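Local atomic coordinates of N-acyl-D-glutamate deacylase (Bordetella bronchiseptica, PDB entry 3GIQ), a protein that catalyses the hydrolysis of N-acyl-D-glutamates to D-glutamate and a carboxylate, as a zinc-containing member of the amidohydrolase family. Residues K250-Q255 / F344-D349; L279-Y284 / R353-P358. All blocks are in the same frame, centred on the assembly; numbering follows the deposited sequence.

Contact 1. Residues K250-Q255 / F344-D349; sequences KCMMPQ and FAMDED. With G01 (N-[(R)-hydroxy(methyl)phosphoryl]-D-glutamic acid), chain C.
Loop 250-255 lies beside the loop part of 344-349, the CA atoms of M252 and M346 5.1 Å apart, joined by a direct backbone bond from M253 N to A345 O (2.8 Å, 151° at the hydrogen). The donor lies in the carbonyl plane, and M252 CA adds a CA-H...O contact to the same oxygen at 3.5 Å. W257 NE1 also donates to it, so two N-H groups satisfy this buried acceptor. Nearby, one water links the segments by donating to C251 O and accepting from D347 N.

Around this link the packing is largely methionine. M346 bends at chi2 (94°) and chi3 (83°), which carries SD and CE obliquely across the K250 chain, against its CD and CE; M346 CE lies 3.9 Å from K250 CE. Its SD also meets M252 CG at 4.1 Å. The A345 methyl group touches both M252 CE and M253 SD. Beyond the carbon packing, K250 NZ reaches the OXT carboxylate oxygen of G01 at 2.8 Å, while E222 and the carbonyl of H248 hold the same ammonium. M252 CE approaches G01 OE1 at 3.4 Å, so this wall borders both carboxylates of the ligand.

Segment 250-255 belongs to the loop between strand 243-246 and helix 260-272; segment 344-349 leads from strand 339-344 into helix 348-356, whose N-cap is D347.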
ATOM      1  N   LYS A 250      -1.469  12.138  -6.549  1.00  9.99           N
ATOM      2  CA  LYS A 250      -1.018  13.413  -6.011  1.00 11.48           C
ATOM      3  C   LYS A 250      -0.679  14.379  -7.136  1.00 12.35           C
ATOM      4  O   LYS A 250      -0.676  14.006  -8.308  1.00 12.61           O
ATOM      5  CB  LYS A 250       0.259  13.184  -5.205  1.00 11.75           C
ATOM      6  CG  LYS A 250       1.424  12.751  -6.106  1.00 13.39           C
ATOM      7  CD  LYS A 250       2.762  12.646  -5.380  1.00 11.61           C
ATOM      8  CE  LYS A 250       2.847  11.397  -4.524  1.00 12.84           C
ATOM      9  NZ  LYS A 250       2.715  10.148  -5.336  1.00 12.27           N
ATOM     10  N   CYS A 251      -0.378  15.618  -6.757  1.00 12.45           N
ATOM     11  CA  CYS A 251       0.041  16.650  -7.696  1.00 13.09           C
ATOM     12  C   CYS A 251       1.263  17.304  -7.053  1.00 13.95           C
ATOM     13  O   CYS A 251       1.145  17.979  -6.030  1.00 12.42           O
ATOM     14  CB  CYS A 251      -1.063  17.689  -7.907  1.00 13.94           C
ATOM     15  SG  CYS A 251      -2.507  17.044  -8.755  1.00 16.17           S
ATOM     16  N   MET A 252       2.434  17.083  -7.646  1.00 12.55           N
ATOM     17  CA  MET A 252       3.680  17.628  -7.121  1.00 13.99           C
ATOM     18  C   MET A 252       4.094  18.952  -7.752  1.00 14.25           C
ATOM     19  O   MET A 252       3.895  19.172  -8.950  1.00 14.05           O
ATOM     20  CB  MET A 252       4.809  16.612  -7.303  1.00 14.13           C
ATOM     21  CG  MET A 252       4.589  15.320  -6.539  1.00 14.87           C
ATOM     22  SD  MET A 252       5.941  14.157  -6.799  1.00 17.56           S
ATOM     23  CE  MET A 252       7.198  14.872  -5.728  1.00 17.08           C
ATOM     24  N   MET A 253       4.690  19.810  -6.924  1.00 14.29           N
ATOM     25  CA  MET A 253       5.172  21.137  -7.312  1.00 15.41           C
ATOM     26  C   MET A 253       4.038  22.162  -7.311  1.00 16.27           C
ATOM     27  O   MET A 253       2.951  21.903  -7.824  1.00 13.88           O
ATOM     28  CB  MET A 253       5.844  21.095  -8.687  1.00 16.22           C
ATOM     29  CG  MET A 253       6.920  20.018  -8.830  1.00 17.77           C
ATOM     30  SD  MET A 253       8.158  20.024  -7.511  1.00 20.69           S
ATOM     31  CE  MET A 253       9.163  21.450  -7.996  1.00 21.20           C
ATOM     32  N   PRO A 254       4.289  23.352  -6.740  1.00 17.65           N
ATOM     33  CA  PRO A 254       3.310  24.439  -6.648  1.00 18.98           C
ATOM     34  C   PRO A 254       2.545  24.756  -7.932  1.00 18.18           C
ATOM     35  O   PRO A 254       1.350  25.041  -7.886  1.00 17.72           O
ATOM     36  CB  PRO A 254       4.154  25.619  -6.174  1.00 21.21           C
ATOM     37  CG  PRO A 254       5.187  24.959  -5.327  1.00 22.04           C
ATOM     38  CD  PRO A 254       5.582  23.774  -6.175  1.00 19.79           C
ATOM     39  N   GLN A 255       3.224  24.713  -9.074  1.00 18.29           N
ATOM     40  CA  GLN A 255       2.569  25.017 -10.343  1.00 18.33           C
ATOM     41  C   GLN A 255       1.526  23.975 -10.744  1.00 17.99           C
ATOM     42  O   GLN A 255       0.739  24.204 -11.663  1.00 17.84           O
ATOM     43  CB  GLN A 255       3.599  25.146 -11.471  1.00 20.62           C
ATOM     44  CG  GLN A 255       4.357  23.865 -11.770  1.00 20.15           C
ATOM     45  CD  GLN A 255       5.673  23.782 -11.029  1.00 21.31           C
ATOM     46  OE1 GLN A 255       5.791  24.240  -9.891  1.00 20.38           O
ATOM     47  NE2 GLN A 255       6.674  23.184 -11.670  1.00 22.13           N
ATOM     48  N   PHE A 344       9.048  17.213  -0.039  1.00 11.11           N
ATOM     49  CA  PHE A 344       7.887  17.985   0.399  1.00 11.72           C
ATOM     50  C   PHE A 344       7.445  18.839  -0.785  1.00 13.39           C
ATOM     51  O   PHE A 344       7.906  19.970  -0.962  1.00 14.23           O
ATOM     52  CB  PHE A 344       8.285  18.847   1.599  1.00 12.17           C
ATOM     53  CG  PHE A 344       8.778  18.039   2.770  1.00 13.97           C
ATOM     54  CD1 PHE A 344       7.881  17.348   3.584  1.00 12.37           C
ATOM     55  CD2 PHE A 344      10.140  17.921   3.028  1.00 14.22           C
ATOM     56  CE1 PHE A 344       8.333  16.553   4.631  1.00 11.22           C
ATOM     57  CE2 PHE A 344      10.603  17.121   4.080  1.00 14.14           C
ATOM     58  CZ  PHE A 344       9.696  16.438   4.878  1.00 11.49           C
ATOM     59  N   ALA A 345       6.539  18.295  -1.594  1.00 12.54           N
ATOM     60  CA  ALA A 345       6.100  18.991  -2.794  1.00 13.74           C
ATOM     61  C   ALA A 345       4.603  18.992  -3.071  1.00 12.68           C
ATOM     62  O   ALA A 345       4.179  19.374  -4.163  1.00 14.51           O
ATOM     63  CB  ALA A 345       6.838  18.415  -3.999  1.00 16.32           C
ATOM     64  N   MET A 346       3.798  18.568  -2.106  1.00 13.42           N
ATOM     65  CA  MET A 346       2.356  18.557  -2.313  1.00 13.14           C
ATOM     66  C   MET A 346       1.620  19.539  -1.405  1.00 13.63           C
ATOM     67  O   MET A 346       2.174  20.032  -0.420  1.00 13.30           O
ATOM     68  CB  MET A 346       1.792  17.149  -2.102  1.00 13.84           C
ATOM     69  CG  MET A 346       2.274  16.119  -3.115  1.00 12.12           C
ATOM     70  SD  MET A 346       3.721  15.185  -2.570  1.00 16.27           S
ATOM     71  CE  MET A 346       2.934  13.929  -1.562  1.00 14.81           C
ATOM     72  N   ASP A 347       0.371  19.824  -1.768  1.00 12.64           N
ATOM     73  CA  ASP A 347      -0.510  20.716  -1.017  1.00 13.13           C
ATOM     74  C   ASP A 347      -1.388  19.805  -0.160  1.00 12.29           C
ATOM     75  O   ASP A 347      -2.220  19.068  -0.691  1.00 11.37           O
ATOM     76  CB  ASP A 347      -1.388  21.511  -1.988  1.00 14.56           C
ATOM     77  CG  ASP A 347      -2.403  22.405  -1.279  1.00 17.13           C
ATOM     78  OD1 ASP A 347      -2.577  22.283  -0.048  1.00 19.21           O
ATOM     79  OD2 ASP A 347      -3.036  23.229  -1.968  1.00 19.14           O
ATOM     80  N   GLU A 348      -1.198  19.843   1.156  1.00 12.08           N
ATOM     81  CA  GLU A 348      -1.972  18.989   2.055  1.00 13.80           C
ATOM     82  C   GLU A 348      -3.482  19.169   1.908  1.00 13.62           C
ATOM     83  O   GLU A 348      -4.247  18.230   2.161  1.00 12.85           O
ATOM     84  CB  GLU A 348      -1.557  19.233   3.509  1.00 15.28           C
ATOM     85  CG  GLU A 348      -2.322  18.398   4.534  1.00 15.82           C
ATOM     86  CD  GLU A 348      -2.029  16.908   4.448  1.00 17.81           C
ATOM     87  OE1 GLU A 348      -2.489  16.162   5.339  1.00 19.31           O
ATOM     88  OE2 GLU A 348      -1.345  16.477   3.498  1.00 16.75           O
ATOM     89  N   ASP A 349      -3.926  20.360   1.513  1.00 12.69           N
ATOM     90  CA  ASP A 349      -5.362  20.567   1.339  1.00 12.80           C
ATOM     91  C   ASP A 349      -5.838  19.745   0.155  1.00 12.19           C
ATOM     92  O   ASP A 349      -6.959  19.234   0.150  1.00 12.52           O
ATOM     93  CB  ASP A 349      -5.694  22.040   1.092  1.00 16.28           C
ATOM     94  CG  ASP A 349      -5.477  22.898   2.319  1.00 19.82           C
ATOM     95  OD1 ASP A 349      -5.761  22.420   3.439  1.00 19.29           O
ATOM     96  OD2 ASP A 349      -5.036  24.053   2.157  1.00 23.26           O
TER
HETATM   97  CD  G01 C 481       7.738  10.925  -6.242  1.00 13.01           C
HETATM   98  CG  G01 C 481       6.642  10.006  -5.703  1.00  9.99           C
HETATM   99  CB  G01 C 481       7.273   8.819  -4.962  1.00 10.65           C
HETATM  100  CA  G01 C 481       6.361   7.761  -4.282  1.00 10.53           C
HETATM  101  C   G01 C 481       5.534   8.455  -3.175  1.00 12.11           C
HETATM  102  C6  G01 C 481       8.312   4.149  -3.798  1.00 10.96           C
HETATM  103  P   G01 C 481       6.924   5.114  -4.369  1.00 11.28           P
HETATM  104  OPA G01 C 481       5.614   4.458  -3.755  1.00 10.64           O
HETATM  105  OPB G01 C 481       6.882   5.091  -5.851  1.00 12.03           O
HETATM  106  N   G01 C 481       7.079   6.593  -3.703  1.00  9.61           N
HETATM  107  O   G01 C 481       6.018   8.557  -2.031  1.00 11.82           O
HETATM  108  OXT G01 C 481       4.409   8.874  -3.510  1.00 12.03           O
HETATM  109  OE1 G01 C 481       8.316  11.666  -5.414  1.00 11.63           O
HETATM  110  OE2 G01 C 481       7.973  10.852  -7.461  1.00 12.31           O
HETATM  111  O   HOH W   1      -0.907  18.652  -4.112  1.00 11.71           O

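Contact 2. Residues L279-Y284 / R353-P358; sequences LDIYPY and RIFQHP. With G01 (N-[(R)-hydroxy(methyl)phosphoryl]-D-glutamic acid), chain C.
OXT of G01 receives two donors, K250 NZ and Y282 OH, and the tyrosine bond is the shorter at 2.7 Å. OXT sits in the plane of the Y282 ring at its edge, also 3.3 Å from CE2, so the ring presents its rim to the carboxylate. The second carboxylate oxygen, G01 O, is 3.1 Å from the same hydroxyl. R376 makes a cation-pi contact with this ring and donates to the ligand as well.

In the strand that precedes Y282 the contact is between apolar side chains. L279 and I281 point toward segment 353-358, whereas D280, between them, points away and accepts from H248 N through OD1. I354 CG2 is the methyl group both strand residues touch: it meets L279 CD1 at 3.6 Å and I281 CG2 at 3.4 Å, the latter tighter than usual for two carbons. I354 sends that methyl group anti to its own nitrogen, while CG1 lies beside the nitrogen, anti to the carbonyl carbon.

This alternation is what a TIM-barrel strand shows, one side facing the interior and the other a covering helix. Strand 277-281 runs parallel to strand 360-362, and helix 348-356 comes just before the latter, giving a beta-alpha-beta crossover interrupted by the long excursion between them.

Farther along the helix, the I281 CG1 branch crosses F355 at about a right angle, CG1 lying 3.9 Å from F355 CB and CD1 reaching the ring obliquely. Past the helix end, L279 CD2 comes within 3.8 Å of H357 ND1, again obliquely to the ring. That imidazole is fixed at both nitrogens: ND1 is hydrogen-bonded to C359 N, NE2 to D268 OD1. Beyond the strand's end, P283 centres an inverse gamma turn, closed by a weak bond from Y284 N to Y282 O (2.9 Å).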
ATOM      1  N   LEU A 279      -8.342   4.573  -6.536  1.00 10.60           N
ATOM      2  CA  LEU A 279      -7.066   5.214  -6.266  1.00 10.58           C
ATOM      3  C   LEU A 279      -6.788   5.120  -4.782  1.00  9.69           C
ATOM      4  O   LEU A 279      -7.612   4.621  -4.019  1.00  9.51           O
ATOM      5  CB  LEU A 279      -7.108   6.691  -6.683  1.00 11.10           C
ATOM      6  CG  LEU A 279      -8.170   7.586  -6.027  1.00 10.13           C
ATOM      7  CD1 LEU A 279      -7.722   9.035  -6.070  1.00 11.47           C
ATOM      8  CD2 LEU A 279      -9.509   7.421  -6.741  1.00  9.63           C
ATOM      9  N   ASP A 280      -5.612   5.584  -4.378  1.00  9.92           N
ATOM     10  CA  ASP A 280      -5.252   5.580  -2.974  1.00 10.76           C
ATOM     11  C   ASP A 280      -4.275   6.703  -2.681  1.00 10.07           C
ATOM     12  O   ASP A 280      -3.641   7.245  -3.588  1.00 11.21           O
ATOM     13  CB  ASP A 280      -4.656   4.222  -2.556  1.00 10.77           C
ATOM     14  CG  ASP A 280      -3.465   3.804  -3.409  1.00 13.91           C
ATOM     15  OD1 ASP A 280      -2.369   4.383  -3.248  1.00 13.85           O
ATOM     16  OD2 ASP A 280      -3.630   2.887  -4.246  1.00 15.43           O
ATOM     17  N   ILE A 281      -4.192   7.071  -1.409  1.00 10.36           N
ATOM     18  CA  ILE A 281      -3.284   8.118  -0.966  1.00 11.18           C
ATOM     19  C   ILE A 281      -2.801   7.792   0.433  1.00 11.01           C
ATOM     20  O   ILE A 281      -3.375   6.941   1.117  1.00 10.39           O
ATOM     21  CB  ILE A 281      -3.984   9.519  -0.893  1.00 10.59           C
ATOM     22  CG1 ILE A 281      -5.180   9.487   0.073  1.00 11.54           C
ATOM     23  CG2 ILE A 281      -4.453   9.945  -2.269  1.00 10.15           C
ATOM     24  CD1 ILE A 281      -4.836   9.723   1.543  1.00 12.63           C
ATOM     25  N   TYR A 282      -1.718   8.450   0.831  1.00 11.84           N
ATOM     26  CA  TYR A 282      -1.208   8.351   2.189  1.00  9.94           C
ATOM     27  C   TYR A 282      -1.471   9.795   2.626  1.00 10.28           C
ATOM     28  O   TYR A 282      -1.353  10.725   1.824  1.00  9.19           O
ATOM     29  CB  TYR A 282       0.279   7.976   2.228  1.00 10.44           C
ATOM     30  CG  TYR A 282       1.154   8.672   1.220  1.00 10.78           C
ATOM     31  CD1 TYR A 282       1.649   9.956   1.460  1.00 12.29           C
ATOM     32  CD2 TYR A 282       1.513   8.034   0.034  1.00 10.71           C
ATOM     33  CE1 TYR A 282       2.485  10.584   0.543  1.00 12.33           C
ATOM     34  CE2 TYR A 282       2.347   8.653  -0.892  1.00 10.29           C
ATOM     35  CZ  TYR A 282       2.830   9.926  -0.629  1.00 10.89           C
ATOM     36  OH  TYR A 282       3.660  10.536  -1.535  1.00 11.03           O
ATOM     37  N   PRO A 283      -1.857  10.000   3.892  1.00 10.51           N
ATOM     38  CA  PRO A 283      -2.168  11.333   4.425  1.00 10.83           C
ATOM     39  C   PRO A 283      -1.027  12.295   4.757  1.00 10.07           C
ATOM     40  O   PRO A 283      -0.958  12.804   5.873  1.00 11.88           O
ATOM     41  CB  PRO A 283      -3.017  11.000   5.643  1.00  9.93           C
ATOM     42  CG  PRO A 283      -2.320   9.780   6.178  1.00 11.53           C
ATOM     43  CD  PRO A 283      -2.031   8.962   4.925  1.00  9.82           C
ATOM     44  N   TYR A 284      -0.159  12.562   3.784  1.00  9.82           N
ATOM     45  CA  TYR A 284       0.978  13.467   3.985  1.00 10.70           C
ATOM     46  C   TYR A 284       1.296  14.239   2.706  1.00 10.94           C
ATOM     47  O   TYR A 284       1.064  13.742   1.598  1.00 10.40           O
ATOM     48  CB  TYR A 284       2.221  12.676   4.388  1.00  9.65           C
ATOM     49  CG  TYR A 284       2.052  11.797   5.606  1.00 10.89           C
ATOM     50  CD1 TYR A 284       2.496  12.214   6.867  1.00 11.06           C
ATOM     51  CD2 TYR A 284       1.488  10.531   5.492  1.00 11.16           C
ATOM     52  CE1 TYR A 284       2.383  11.372   7.980  1.00 11.71           C
ATOM     53  CE2 TYR A 284       1.367   9.690   6.589  1.00 11.26           C
ATOM     54  CZ  TYR A 284       1.818  10.110   7.828  1.00 11.39           C
ATOM     55  OH  TYR A 284       1.716   9.249   8.900  1.00 11.54           O
ATOM     56  N   ARG A 353      -8.535  16.545  -0.402  1.00 12.22           N
ATOM     57  CA  ARG A 353      -9.605  16.526  -1.397  1.00 11.74           C
ATOM     58  C   ARG A 353      -9.567  15.230  -2.204  1.00 11.41           C
ATOM     59  O   ARG A 353     -10.608  14.677  -2.565  1.00 10.21           O
ATOM     60  CB  ARG A 353      -9.496  17.725  -2.345  1.00 11.41           C
ATOM     61  CG  ARG A 353      -9.761  19.076  -1.686  1.00 13.12           C
ATOM     62  CD  ARG A 353     -10.095  20.146  -2.725  1.00 14.47           C
ATOM     63  NE  ARG A 353      -9.017  20.363  -3.690  1.00 16.33           N
ATOM     64  CZ  ARG A 353      -7.956  21.139  -3.480  1.00 17.07           C
ATOM     65  NH1 ARG A 353      -7.816  21.790  -2.331  1.00 15.63           N
ATOM     66  NH2 ARG A 353      -7.030  21.262  -4.421  1.00 16.07           N
ATOM     67  N   ILE A 354      -8.363  14.751  -2.492  1.00 10.51           N
ATOM     68  CA  ILE A 354      -8.214  13.517  -3.248  1.00  9.98           C
ATOM     69  C   ILE A 354      -8.758  12.362  -2.411  1.00 11.14           C
ATOM     70  O   ILE A 354      -9.463  11.491  -2.921  1.00 10.26           O
ATOM     71  CB  ILE A 354      -6.727  13.279  -3.610  1.00 11.22           C
ATOM     72  CG1 ILE A 354      -6.278  14.346  -4.615  1.00  8.46           C
ATOM     73  CG2 ILE A 354      -6.537  11.888  -4.196  1.00 10.82           C
ATOM     74  CD1 ILE A 354      -4.785  14.338  -4.913  1.00 11.01           C
ATOM     75  N   PHE A 355      -8.451  12.372  -1.118  1.00 10.04           N
ATOM     76  CA  PHE A 355      -8.929  11.321  -0.233  1.00 11.89           C
ATOM     77  C   PHE A 355     -10.454  11.308  -0.181  1.00 11.76           C
ATOM     78  O   PHE A 355     -11.071  10.257  -0.029  1.00 11.95           O
ATOM     79  CB  PHE A 355      -8.372  11.509   1.178  1.00 12.87           C
ATOM     80  CG  PHE A 355      -8.924  10.528   2.173  1.00 14.71           C
ATOM     81  CD1 PHE A 355      -8.767   9.159   1.976  1.00 16.61           C
ATOM     82  CD2 PHE A 355      -9.629  10.970   3.287  1.00 14.23           C
ATOM     83  CE1 PHE A 355      -9.309   8.244   2.877  1.00 16.13           C
ATOM     84  CE2 PHE A 355     -10.173  10.064   4.190  1.00 14.79           C
ATOM     85  CZ  PHE A 355     -10.014   8.700   3.985  1.00 16.98           C
ATOM     86  N   GLN A 356     -11.067  12.477  -0.312  1.00 11.22           N
ATOM     87  CA  GLN A 356     -12.520  12.543  -0.270  1.00 11.63           C
ATOM     88  C   GLN A 356     -13.199  11.904  -1.479  1.00 12.17           C
ATOM     89  O   GLN A 356     -14.394  11.615  -1.431  1.00 12.08           O
ATOM     90  CB  GLN A 356     -12.977  13.994  -0.117  1.00 12.19           C
ATOM     91  CG  GLN A 356     -12.735  14.554   1.274  1.00 14.28           C
ATOM     92  CD  GLN A 356     -13.203  15.985   1.413  1.00 16.54           C
ATOM     93  OE1 GLN A 356     -12.746  16.868   0.689  1.00 15.91           O
ATOM     94  NE2 GLN A 356     -14.118  16.223   2.346  1.00 16.87           N
ATOM     95  N   HIS A 357     -12.457  11.680  -2.560  1.00 10.13           N
ATOM     96  CA  HIS A 357     -13.058  11.058  -3.738  1.00 10.20           C
ATOM     97  C   HIS A 357     -13.647   9.712  -3.312  1.00 10.99           C
ATOM     98  O   HIS A 357     -13.019   8.961  -2.564  1.00 12.06           O
ATOM     99  CB  HIS A 357     -12.015  10.866  -4.843  1.00 11.15           C
ATOM    100  CG  HIS A 357     -12.592  10.353  -6.124  1.00 12.57           C
ATOM    101  ND1 HIS A 357     -12.937   9.031  -6.305  1.00 12.40           N
ATOM    102  CD2 HIS A 357     -12.957  10.996  -7.258  1.00 11.64           C
ATOM    103  CE1 HIS A 357     -13.491   8.882  -7.497  1.00 12.04           C
ATOM    104  NE2 HIS A 357     -13.516  10.060  -8.094  1.00 12.96           N
ATOM    105  N   PRO A 358     -14.862   9.388  -3.782  1.00 11.78           N
ATOM    106  CA  PRO A 358     -15.543   8.134  -3.439  1.00 12.53           C
ATOM    107  C   PRO A 358     -14.764   6.836  -3.647  1.00 12.84           C
ATOM    108  O   PRO A 358     -15.032   5.842  -2.976  1.00 12.84           O
ATOM    109  CB  PRO A 358     -16.806   8.179  -4.300  1.00 14.05           C
ATOM    110  CG  PRO A 358     -17.081   9.650  -4.419  1.00 13.53           C
ATOM    111  CD  PRO A 358     -15.700  10.205  -4.680  1.00 12.25           C
TER
HETATM  112  CD  G01 C 481       7.738  10.925  -6.242  1.00 13.01           C
HETATM  113  CG  G01 C 481       6.642  10.006  -5.703  1.00  9.99           C
HETATM  114  CB  G01 C 481       7.273   8.819  -4.962  1.00 10.65           C
HETATM  115  CA  G01 C 481       6.361   7.761  -4.282  1.00 10.53           C
HETATM  116  C   G01 C 481       5.534   8.455  -3.175  1.00 12.11           C
HETATM  117  C6  G01 C 481       8.312   4.149  -3.798  1.00 10.96           C
HETATM  118  P   G01 C 481       6.924   5.114  -4.369  1.00 11.28           P
HETATM  119  OPA G01 C 481       5.614   4.458  -3.755  1.00 10.64           O
HETATM  120  OPB G01 C 481       6.882   5.091  -5.851  1.00 12.03           O
HETATM  121  N   G01 C 481       7.079   6.593  -3.703  1.00  9.61           N
HETATM  122  O   G01 C 481       6.018   8.557  -2.031  1.00 11.82           O
HETATM  123  OXT G01 C 481       4.409   8.874  -3.510  1.00 12.03           O
HETATM  124  OE1 G01 C 481       8.316  11.666  -5.414  1.00 11.63           O
HETATM  125  OE2 G01 C 481       7.973  10.852  -7.461  1.00 12.31           O

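In the fold
Both contacts are buried, and both use helix 348-356: contact 1 its beginning, contact 2 its final turn and the exit from it. Their centres lie 13 Å apart, and their segments alternate along the chain. Contact 1, about 20 Å from the chain centre, joins loops through a backbone bond, a water bridge and unbranched methionine side chains. Contact 2, at about 13 Å, packs strand on helix with branched aliphatic side chains and has no hydrogen bond between its segments. They meet at the Y282 hydroxyl, which lies 3.2 Å from K250 CE and 3.5 Å from M346 CE, so the loop following the barrel strand and the K250 loop converge on one ligand carboxylate.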